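Local structure of periplasmic binding protein component of an ABC type zinc uptake transporter (Synechocystis sp., 1PQ4) at residues 12-17 with 272-277; 195-200 with 245-250; 150-155 with 161-166. The protein probably binds zinc in the periplasm and delivers it to the membrane part of an ABC-type zinc uptake transporter. One frame throughout, in Å; residues are numbered along the deposited sequence.

Contact 1. Residues 12-17 with 272-277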
loop_
_atom_site.group_PDB
_atom_site.type_symbol
_atom_site.label_atom_id
_atom_site.label_comp_id
_atom_site.label_asym_id
_atom_site.label_seq_id
_atom_site.Cartn_x
_atom_site.Cartn_y
_atom_site.Cartn_z
ATOM N N GLN A 12 4.473 -6.100 -1.019
ATOM C CA GLN A 12 5.714 -6.437 -0.323
ATOM C C GLN A 12 6.456 -7.538 -1.030
ATOM O O GLN A 12 7.661 -7.676 -0.876
ATOM C CB GLN A 12 5.419 -6.861 1.112
ATOM C CG GLN A 12 5.036 -5.712 1.978
ATOM C CD GLN A 12 4.719 -6.212 3.373
ATOM O OE1 GLN A 12 3.777 -7.000 3.539
ATOM N NE2 GLN A 12 5.511 -5.773 4.374
ATOM N N GLN A 13 5.761 -8.329 -1.841
ATOM C CA GLN A 13 6.472 -9.391 -2.520
ATOM C C GLN A 13 7.347 -8.728 -3.582
ATOM O O GLN A 13 8.413 -9.229 -3.923
ATOM C CB GLN A 13 5.452 -10.341 -3.182
ATOM C CG GLN A 13 6.069 -11.444 -3.987
ATOM C CD GLN A 13 6.172 -11.118 -5.454
ATOM O OE1 GLN A 13 6.965 -11.718 -6.180
ATOM N NE2 GLN A 13 5.382 -10.183 -5.904
ATOM N N TYR A 14 6.840 -7.635 -4.151
ATOM C CA TYR A 14 7.595 -6.897 -5.159
ATOM C C TYR A 14 8.916 -6.362 -4.502
ATOM O O TYR A 14 10.003 -6.468 -5.067
ATOM C CB TYR A 14 6.754 -5.722 -5.652
ATOM C CG TYR A 14 7.411 -4.877 -6.728
ATOM C CD1 TYR A 14 7.298 -5.226 -8.084
ATOM C CD2 TYR A 14 8.161 -3.750 -6.394
ATOM C CE1 TYR A 14 7.912 -4.475 -9.068
ATOM C CE2 TYR A 14 8.813 -2.979 -7.385
ATOM C CZ TYR A 14 8.665 -3.368 -8.719
ATOM O OH TYR A 14 9.278 -2.677 -9.713
ATOM N N PHE A 15 8.779 -5.770 -3.326
ATOM C CA PHE A 15 9.927 -5.208 -2.611
ATOM C C PHE A 15 10.907 -6.335 -2.307
ATOM O O PHE A 15 12.112 -6.196 -2.504
ATOM C CB PHE A 15 9.488 -4.609 -1.289
ATOM C CG PHE A 15 8.444 -3.534 -1.396
ATOM C CD1 PHE A 15 7.712 -3.176 -0.239
ATOM C CD2 PHE A 15 8.188 -2.872 -2.589
ATOM C CE1 PHE A 15 6.742 -2.183 -0.276
ATOM C CE2 PHE A 15 7.204 -1.848 -2.650
ATOM C CZ PHE A 15 6.482 -1.510 -1.501
ATOM N N LEU A 16 10.396 -7.454 -1.797
ATOM C CA LEU A 16 11.287 -8.559 -1.477
ATOM C C LEU A 16 11.982 -9.138 -2.682
ATOM O O LEU A 16 13.166 -9.541 -2.594
ATOM C CB LEU A 16 10.555 -9.688 -0.735
ATOM C CG LEU A 16 10.567 -9.517 0.798
ATOM C CD1 LEU A 16 11.980 -9.742 1.346
ATOM C CD2 LEU A 16 10.126 -8.079 1.162
ATOM N N GLU A 17 11.239 -9.262 -3.788
ATOM C CA GLU A 17 11.857 -9.799 -5.021
ATOM C C GLU A 17 13.001 -8.871 -5.470
ATOM O O GLU A 17 14.036 -9.338 -5.888
ATOM C CB GLU A 17 10.813 -9.899 -6.146
ATOM C CG GLU A 17 11.319 -10.530 -7.465
ATOM C CD GLU A 17 11.940 -11.911 -7.289
ATOM O OE1 GLU A 17 11.557 -12.657 -6.348
ATOM O OE2 GLU A 17 12.825 -12.260 -8.120
ATOM N N ASP A 272 2.287 -5.754 -8.956
ATOM C CA ASP A 272 3.151 -5.165 -10.024
ATOM C C ASP A 272 3.192 -3.729 -9.594
ATOM O O ASP A 272 2.703 -2.828 -10.265
ATOM C CB ASP A 272 2.419 -5.378 -11.378
ATOM C CG ASP A 272 3.273 -5.028 -12.593
ATOM O OD1 ASP A 272 4.509 -5.157 -12.541
ATOM O OD2 ASP A 272 2.691 -4.641 -13.633
ATOM N N TRP A 273 3.825 -3.523 -8.428
ATOM C CA TRP A 273 3.821 -2.236 -7.731
ATOM C C TRP A 273 4.234 -0.993 -8.471
ATOM O O TRP A 273 3.570 0.026 -8.368
ATOM C CB TRP A 273 4.647 -2.365 -6.397
ATOM C CG TRP A 273 4.658 -1.172 -5.536
ATOM C CD1 TRP A 273 3.737 -0.810 -4.579
ATOM C CD2 TRP A 273 5.676 -0.167 -5.525
ATOM N NE1 TRP A 273 4.149 0.401 -3.964
ATOM C CE2 TRP A 273 5.332 0.788 -4.535
ATOM C CE3 TRP A 273 6.860 0.011 -6.256
ATOM C CZ2 TRP A 273 6.124 1.893 -4.265
ATOM C CZ3 TRP A 273 7.654 1.133 -5.970
ATOM C CH2 TRP A 273 7.279 2.048 -4.992
ATOM N N SER A 274 5.348 -1.065 -9.185
ATOM C CA SER A 274 5.832 0.123 -9.879
ATOM C C SER A 274 4.927 0.531 -11.054
ATOM O O SER A 274 4.537 1.690 -11.199
ATOM C CB SER A 274 7.282 -0.129 -10.349
ATOM O OG SER A 274 7.788 1.071 -10.883
ATOM N N SER A 275 4.595 -0.423 -11.908
ATOM C CA SER A 275 3.721 -0.075 -13.030
ATOM C C SER A 275 2.338 0.295 -12.525
ATOM O O SER A 275 1.692 1.155 -13.097
ATOM C CB SER A 275 3.683 -1.216 -14.062
ATOM O OG SER A 275 2.985 -2.322 -13.554
ATOM N N ASN A 276 1.868 -0.317 -11.430
ATOM C CA ASN A 276 0.549 0.091 -10.882
ATOM C C ASN A 276 0.568 1.539 -10.420
ATOM O O ASN A 276 -0.365 2.305 -10.693
ATOM C CB ASN A 276 0.182 -0.796 -9.683
ATOM C CG ASN A 276 -1.209 -0.465 -9.107
ATOM O OD1 ASN A 276 -1.355 -0.063 -7.942
ATOM N ND2 ASN A 276 -2.223 -0.616 -9.930
ATOM N N LEU A 277 1.637 1.956 -9.725
ATOM C CA LEU A 277 1.686 3.336 -9.250
ATOM C C LEU A 277 1.682 4.329 -10.424
ATOM O O LEU A 277 1.110 5.400 -10.317
ATOM C CB LEU A 277 2.926 3.591 -8.415
ATOM C CG LEU A 277 2.747 3.329 -6.936
ATOM C CD1 LEU A 277 4.058 3.892 -6.218
ATOM C CD2 LEU A 277 1.480 4.038 -6.439
#
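Tyr14 and Phe15 of helix 10-20 meet Trp273, at the start of helix 273-288, in an aromatic cluster joining the first helix of the chain to the last. The two short helical segments cross at -127° with their axes 10.9 Å apart, so the large side chains bridge the space between them. Phe15 brings the edge of its ring to a face of the indole: CE2 stands 3.7 Å from Trp273 CD2, with the planes at 81°, an edge-to-face pair. The opposite indole face takes a methyl of Leu277, CD1. Tyr14 reaches the same tryptophan differently, its ring oblique to the six-membered ring and CE2 3.7 Å from Trp273 CE3. With CG anti to the backbone N (chi1 -179°), the phenol extends across the start of the other helix, and Trp273 CB lies 4.0 Å from the centroid of the Tyr14 ring in a CH-pi contact. Beyond it, Tyr14 OH lies against Ser274 CB at 3.3 Å. An alanine at Tyr14 removes the ring and its hydroxyl, which would probably leave Trp273 CB and Ser274 CB without their neighbour and open a gap between the helices. Trp273 NE1 donates to the carbonyl of Trp135, which satisfies the indole's polar atom and probably fixes the turn of its ring. The junction between the helices therefore rests on ring shape and dispersion, without polar pairing across it.

Contact 2. Residues 195-200 with 245-250. With ZN (zinc ion), chain C.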
loop_
_atom_site.group_PDB
_atom_site.type_symbol
_atom_site.label_atom_id
_atom_site.label_comp_id
_atom_site.label_asym_id
_atom_site.label_seq_id
_atom_site.Cartn_x
_atom_site.Cartn_y
_atom_site.Cartn_z
ATOM N N VAL A 195 -11.909 8.952 -3.633
ATOM C CA VAL A 195 -11.680 7.523 -3.637
ATOM C C VAL A 195 -12.565 6.953 -2.568
ATOM O O VAL A 195 -13.040 7.663 -1.684
ATOM C CB VAL A 195 -10.228 7.119 -3.247
ATOM C CG1 VAL A 195 -9.300 7.520 -4.291
ATOM C CG2 VAL A 195 -9.830 7.792 -1.899
ATOM N N PHE A 196 -12.799 5.673 -2.662
ATOM C CA PHE A 196 -13.657 5.099 -1.660
ATOM C C PHE A 196 -12.863 4.913 -0.371
ATOM O O PHE A 196 -13.144 5.576 0.608
ATOM C CB PHE A 196 -14.235 3.769 -2.125
ATOM C CG PHE A 196 -15.115 3.143 -1.086
ATOM C CD1 PHE A 196 -16.361 3.709 -0.789
ATOM C CD2 PHE A 196 -14.651 2.084 -0.310
ATOM C CE1 PHE A 196 -17.125 3.246 0.257
ATOM C CE2 PHE A 196 -15.436 1.609 0.763
ATOM C CZ PHE A 196 -16.670 2.207 1.028
ATOM N N HIS A 197 -11.856 4.037 -0.414
ATOM C CA HIS A 197 -11.057 3.723 0.795
ATOM C C HIS A 197 -9.783 4.577 0.763
ATOM O O HIS A 197 -9.045 4.567 -0.229
ATOM C CB HIS A 197 -10.740 2.241 0.770
ATOM C CG HIS A 197 -9.811 1.814 1.851
ATOM N ND1 HIS A 197 -10.204 1.701 3.168
ATOM C CD2 HIS A 197 -8.498 1.467 1.812
ATOM C CE1 HIS A 197 -9.182 1.294 3.897
ATOM N NE2 HIS A 197 -8.134 1.151 3.103
ATOM N N PRO A 198 -9.511 5.318 1.855
ATOM C CA PRO A 198 -8.345 6.194 1.917
ATOM C C PRO A 198 -7.035 5.481 2.106
ATOM O O PRO A 198 -6.469 5.444 3.188
ATOM C CB PRO A 198 -8.693 7.156 3.067
ATOM C CG PRO A 198 -9.412 6.255 4.037
ATOM C CD PRO A 198 -10.265 5.337 3.126
ATOM N N SER A 199 -6.532 4.878 1.063
ATOM C CA SER A 199 -5.239 4.258 1.251
ATOM C C SER A 199 -4.145 5.115 0.635
ATOM O O SER A 199 -2.982 4.699 0.591
ATOM C CB SER A 199 -5.251 2.887 0.593
ATOM O OG SER A 199 -5.814 2.984 -0.666
ATOM N N TRP A 200 -4.492 6.314 0.169
ATOM C CA TRP A 200 -3.501 7.103 -0.567
ATOM C C TRP A 200 -2.990 8.370 0.124
ATOM O O TRP A 200 -2.487 9.274 -0.557
ATOM C CB TRP A 200 -4.080 7.492 -1.962
ATOM C CG TRP A 200 -4.648 6.316 -2.727
ATOM C CD1 TRP A 200 -5.943 5.846 -2.697
ATOM C CD2 TRP A 200 -3.907 5.400 -3.529
ATOM N NE1 TRP A 200 -6.042 4.680 -3.431
ATOM C CE2 TRP A 200 -4.802 4.384 -3.950
ATOM C CE3 TRP A 200 -2.564 5.335 -3.936
ATOM C CZ2 TRP A 200 -4.395 3.317 -4.747
ATOM C CZ3 TRP A 200 -2.158 4.271 -4.737
ATOM C CH2 TRP A 200 -3.075 3.270 -5.131
ATOM N N THR A 245 -10.691 -2.213 -5.884
ATOM C CA THR A 245 -11.138 -3.593 -6.132
ATOM C C THR A 245 -11.529 -4.357 -4.903
ATOM O O THR A 245 -12.386 -5.217 -4.973
ATOM C CB THR A 245 -10.053 -4.489 -6.782
ATOM O OG1 THR A 245 -8.877 -3.713 -7.103
ATOM C CG2 THR A 245 -10.618 -5.146 -8.016
ATOM N N GLN A 246 -10.883 -4.055 -3.778
ATOM C CA GLN A 246 -11.153 -4.797 -2.544
ATOM C C GLN A 246 -12.399 -4.351 -1.806
ATOM O O GLN A 246 -12.755 -4.945 -0.809
ATOM C CB GLN A 246 -9.938 -4.710 -1.591
ATOM C CG GLN A 246 -8.654 -5.304 -2.181
ATOM C CD GLN A 246 -7.938 -4.350 -3.155
ATOM O OE1 GLN A 246 -6.992 -4.744 -3.875
ATOM N NE2 GLN A 246 -8.385 -3.091 -3.177
ATOM N N PHE A 247 -13.046 -3.290 -2.269
ATOM C CA PHE A 247 -14.237 -2.811 -1.580
ATOM C C PHE A 247 -15.343 -2.634 -2.606
ATOM O O PHE A 247 -15.087 -2.508 -3.796
ATOM C CB PHE A 247 -13.957 -1.467 -0.896
ATOM C CG PHE A 247 -12.757 -1.488 0.022
ATOM C CD1 PHE A 247 -11.481 -1.226 -0.459
ATOM C CD2 PHE A 247 -12.906 -1.810 1.364
ATOM C CE1 PHE A 247 -10.372 -1.286 0.384
ATOM C CE2 PHE A 247 -11.791 -1.872 2.218
ATOM C CZ PHE A 247 -10.539 -1.612 1.724
ATOM N N SER A 248 -16.578 -2.636 -2.142
ATOM C CA SER A 248 -17.704 -2.458 -3.035
ATOM C C SER A 248 -17.556 -1.080 -3.690
ATOM O O SER A 248 -17.113 -0.122 -3.034
ATOM C CB SER A 248 -18.996 -2.480 -2.231
ATOM O OG SER A 248 -20.009 -1.924 -3.025
ATOM N N THR A 249 -17.895 -0.975 -4.966
ATOM C CA THR A 249 -17.817 0.334 -5.632
ATOM C C THR A 249 -19.205 0.948 -5.720
ATOM O O THR A 249 -19.391 1.949 -6.398
ATOM C CB THR A 249 -17.294 0.216 -7.052
ATOM O OG1 THR A 249 -18.117 -0.715 -7.772
ATOM C CG2 THR A 249 -15.840 -0.303 -7.053
ATOM N N LYS A 250 -20.176 0.357 -5.018
ATOM C CA LYS A 250 -21.550 0.848 -5.069
ATOM C C LYS A 250 -21.686 2.352 -4.806
ATOM O O LYS A 250 -22.324 3.049 -5.587
ATOM C CB LYS A 250 -22.449 0.061 -4.092
ATOM C CG LYS A 250 -23.949 0.300 -4.350
ATOM C CD LYS A 250 -24.831 -0.294 -3.249
ATOM C CE LYS A 250 -24.546 -1.773 -3.065
ATOM N NZ LYS A 250 -24.798 -2.262 -1.668
HETATM ZN ZN ZN C . -6.325 0.265 3.523
HETATM O O HOH W 1 -5.490 -0.890 1.744
#
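Aromatic packing comes first: His197 lies in an offset stack on Phe247, the ring centroids 4.3 Å apart and the planes at 22°. Phe247 CZ sits over the middle of the imidazole, 3.5 Å from His197 CG. His197 CB in turn lies over the phenyl face toward its rim, in a CH-pi contact 3.9 Å from the Phe247 centroid. Phe196 adds an oblique apolar contact, CD2 to Phe247 CB at 3.7 Å, and the carbonyl oxygen of Ser248 lies over the face of the Phe196 ring. The metal bond comes next. His197 CG is anti to the backbone N (chi1 174°), which carries the imidazole out to the zinc ion, and NE2 binds the metal at 2.1 Å. His37, His133 and a water, 2.3 Å from the zinc, complete the coordination. Both segments are loops that follow strands, 192-195 and 240-244, and each leads into a helix, so the stack forms where two strand-to-helix connections meet beside the metal site. Among the hydrogen bonds, His197 ND1 pairs with Glu215 OE1; this second-shell carboxylate probably fixes the rotation of the imidazole and could make it a stronger zinc ligand. The backbone N of His197 donates to Glu244 OE1. Within the loops, Pro198 centres an inverse gamma turn closed by a weak bond from Ser199 N to His197 O, while Ser248 OG accepts from Lys250 N at 3.0 Å in an ST turn.

Contact 3. Residues 150-155 with 161-166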
loop_
_atom_site.group_PDB
_atom_site.type_symbol
_atom_site.label_atom_id
_atom_site.label_comp_id
_atom_site.label_asym_id
_atom_site.label_seq_id
_atom_site.Cartn_x
_atom_site.Cartn_y
_atom_site.Cartn_z
ATOM N N LYS A 150 18.849 -4.606 5.304
ATOM C CA LYS A 150 19.719 -4.667 6.497
ATOM C C LYS A 150 19.329 -5.899 7.321
ATOM O O LYS A 150 20.198 -6.657 7.757
ATOM C CB LYS A 150 19.553 -3.372 7.331
ATOM C CG LYS A 150 20.164 -3.440 8.743
ATOM C CD LYS A 150 19.657 -2.321 9.664
ATOM C CE LYS A 150 20.012 -2.605 11.138
ATOM N NZ LYS A 150 19.540 -3.956 11.637
ATOM N N GLU A 151 18.027 -6.138 7.531
ATOM C CA GLU A 151 17.656 -7.315 8.303
ATOM C C GLU A 151 17.934 -8.609 7.604
ATOM O O GLU A 151 18.322 -9.589 8.260
ATOM C CB GLU A 151 16.199 -7.253 8.730
ATOM C CG GLU A 151 15.959 -6.062 9.595
ATOM C CD GLU A 151 16.229 -6.327 11.075
ATOM O OE1 GLU A 151 17.211 -7.017 11.412
ATOM O OE2 GLU A 151 15.445 -5.822 11.898
ATOM N N LEU A 152 17.751 -8.656 6.279
ATOM C CA LEU A 152 18.028 -9.902 5.536
ATOM C C LEU A 152 19.536 -10.228 5.545
ATOM O O LEU A 152 19.947 -11.419 5.528
ATOM C CB LEU A 152 17.552 -9.805 4.064
ATOM C CG LEU A 152 16.018 -9.868 3.863
ATOM C CD1 LEU A 152 15.661 -9.854 2.365
ATOM C CD2 LEU A 152 15.516 -11.129 4.567
ATOM N N ALA A 153 20.365 -9.183 5.500
ATOM C CA ALA A 153 21.824 -9.397 5.516
ATOM C C ALA A 153 22.258 -9.969 6.885
ATOM O O ALA A 153 23.226 -10.713 6.960
ATOM C CB ALA A 153 22.576 -8.054 5.209
ATOM N N GLU A 154 21.520 -9.626 7.949
ATOM C CA GLU A 154 21.806 -10.137 9.292
ATOM C C GLU A 154 21.405 -11.599 9.383
ATOM O O GLU A 154 22.028 -12.388 10.072
ATOM C CB GLU A 154 21.016 -9.357 10.337
ATOM C CG GLU A 154 21.435 -7.909 10.501
ATOM C CD GLU A 154 22.838 -7.784 11.054
ATOM O OE1 GLU A 154 23.143 -8.489 12.045
ATOM O OE2 GLU A 154 23.626 -6.981 10.505
ATOM N N LEU A 155 20.359 -11.976 8.668
ATOM C CA LEU A 155 19.893 -13.346 8.681
ATOM C C LEU A 155 20.711 -14.235 7.764
ATOM O O LEU A 155 20.818 -15.457 7.977
ATOM C CB LEU A 155 18.429 -13.367 8.207
ATOM C CG LEU A 155 17.250 -13.822 9.071
ATOM C CD1 LEU A 155 17.593 -13.843 10.543
ATOM C CD2 LEU A 155 16.075 -12.911 8.774
ATOM N N ASP A 161 26.750 -8.925 0.475
ATOM C CA ASP A 161 27.109 -8.049 -0.630
ATOM C C ASP A 161 26.019 -7.975 -1.697
ATOM O O ASP A 161 25.806 -6.909 -2.308
ATOM C CB ASP A 161 28.418 -8.500 -1.278
ATOM C CG ASP A 161 29.659 -8.184 -0.411
ATOM O OD1 ASP A 161 29.604 -7.279 0.439
ATOM O OD2 ASP A 161 30.707 -8.830 -0.609
ATOM N N GLN A 162 25.344 -9.100 -1.937
ATOM C CA GLN A 162 24.300 -9.131 -2.961
ATOM C C GLN A 162 23.069 -8.352 -2.483
ATOM O O GLN A 162 22.481 -7.606 -3.253
ATOM C CB GLN A 162 23.923 -10.579 -3.329
ATOM C CG GLN A 162 23.045 -10.676 -4.561
ATOM C CD GLN A 162 23.781 -10.189 -5.824
ATOM O OE1 GLN A 162 24.816 -10.766 -6.203
ATOM N NE2 GLN A 162 23.266 -9.126 -6.471
ATOM N N TYR A 163 22.684 -8.501 -1.219
ATOM C CA TYR A 163 21.525 -7.725 -0.740
ATOM C C TYR A 163 21.791 -6.233 -0.833
ATOM O O TYR A 163 20.871 -5.446 -1.110
ATOM C CB TYR A 163 21.200 -8.041 0.723
ATOM C CG TYR A 163 20.690 -9.449 0.961
ATOM C CD1 TYR A 163 21.394 -10.330 1.789
ATOM C CD2 TYR A 163 19.547 -9.923 0.302
ATOM C CE1 TYR A 163 20.996 -11.644 1.952
ATOM C CE2 TYR A 163 19.138 -11.237 0.456
ATOM C CZ TYR A 163 19.871 -12.101 1.289
ATOM O OH TYR A 163 19.473 -13.404 1.486
ATOM N N GLU A 164 23.033 -5.816 -0.543
ATOM C CA GLU A 164 23.396 -4.396 -0.617
ATOM C C GLU A 164 23.367 -3.884 -2.032
ATOM O O GLU A 164 22.906 -2.773 -2.287
ATOM C CB GLU A 164 24.829 -4.151 -0.107
ATOM C CG GLU A 164 25.118 -4.862 1.145
ATOM C CD GLU A 164 25.367 -3.918 2.253
ATOM O OE1 GLU A 164 24.372 -3.373 2.782
ATOM O OE2 GLU A 164 26.560 -3.712 2.573
ATOM N N ALA A 165 23.923 -4.659 -2.953
ATOM C CA ALA A 165 23.905 -4.214 -4.347
ATOM C C ALA A 165 22.434 -4.193 -4.833
ATOM O O ALA A 165 22.000 -3.248 -5.557
ATOM C CB ALA A 165 24.737 -5.184 -5.229
ATOM N N ASN A 166 21.677 -5.238 -4.480
ATOM C CA ASN A 166 20.253 -5.255 -4.922
ATOM C C ASN A 166 19.515 -4.065 -4.306
ATOM O O ASN A 166 18.670 -3.466 -4.946
ATOM C CB ASN A 166 19.497 -6.529 -4.508
ATOM C CG ASN A 166 20.009 -7.775 -5.178
ATOM O OD1 ASN A 166 20.745 -7.735 -6.168
ATOM N ND2 ASN A 166 19.597 -8.911 -4.655
#
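The helical hairpin formed by helices 138-155 and 160-185 is packed near its turn by Tyr163, which lies against Leu152 and Ala153. Leu152 CB stands almost exactly over the centre of the phenol ring, 4.1 Å from the centroid of Tyr163 and 7° off the ring normal, a CH-pi contact. The other close approaches are mainly to backbone atoms: Tyr163 CE1 is 3.7 Å from Leu152 O, and Tyr163 CD1 is 3.9 Å from Ala153 CA, an oblique approach. Ala153 CB touches the same Tyr163 CD1 at 4.3 Å. With CG anti to its own carbonyl carbon (chi1 -67°), the tyrosine presents a flat face to the helix across from it, and the small side chain of Ala153 lets the ring come near that backbone. Only a short turn separates the helices, and polar groups at its ends tie it further: Tyr163 OH is hydrogen-bonded to Asp156 OD2, which probably limits how far the ring can swing, and Glu154 forms a salt bridge with Arg160. On helix 160-185, Gln162 NE2 donates to Asn166 OD1 at 2.9 Å, tilted 39° out of the carbonyl plane of the asparagine and with the acceptor close to the glutamine amide plane. The other branch of that asparagine, ND2, bonds Ile19 O of helix 10-20. The Leu152 side chain also touches Leu16 and Ile19 of helix 10-20 and Ile5 of strand 3-7, joining the hairpin to the N-terminal sheet region.

Overall arrangement
Contact 1 lies between the other two and touches both. Leu277 CD2 meets Trp200 CZ3 of contact 2 at 4.0 Å, and Leu16 CD1 meets Leu152 CD1 of contact 3 at 3.8 Å. Contacts 2 and 3 fall on opposite sides of the chain's centre, about 22 Å apart at their nearest atoms. Helix 160-185 starts at contact 3 and reaches contact 1, where Leu174 and Leu177 touch Trp273, consistent with the long helix that links the two lobes in this family. Zinc belongs to contact 2; the Trp273 side chain is about 13 Å from it and about 10 Å from that of His133, whereas contact 3 lies away from the metal site.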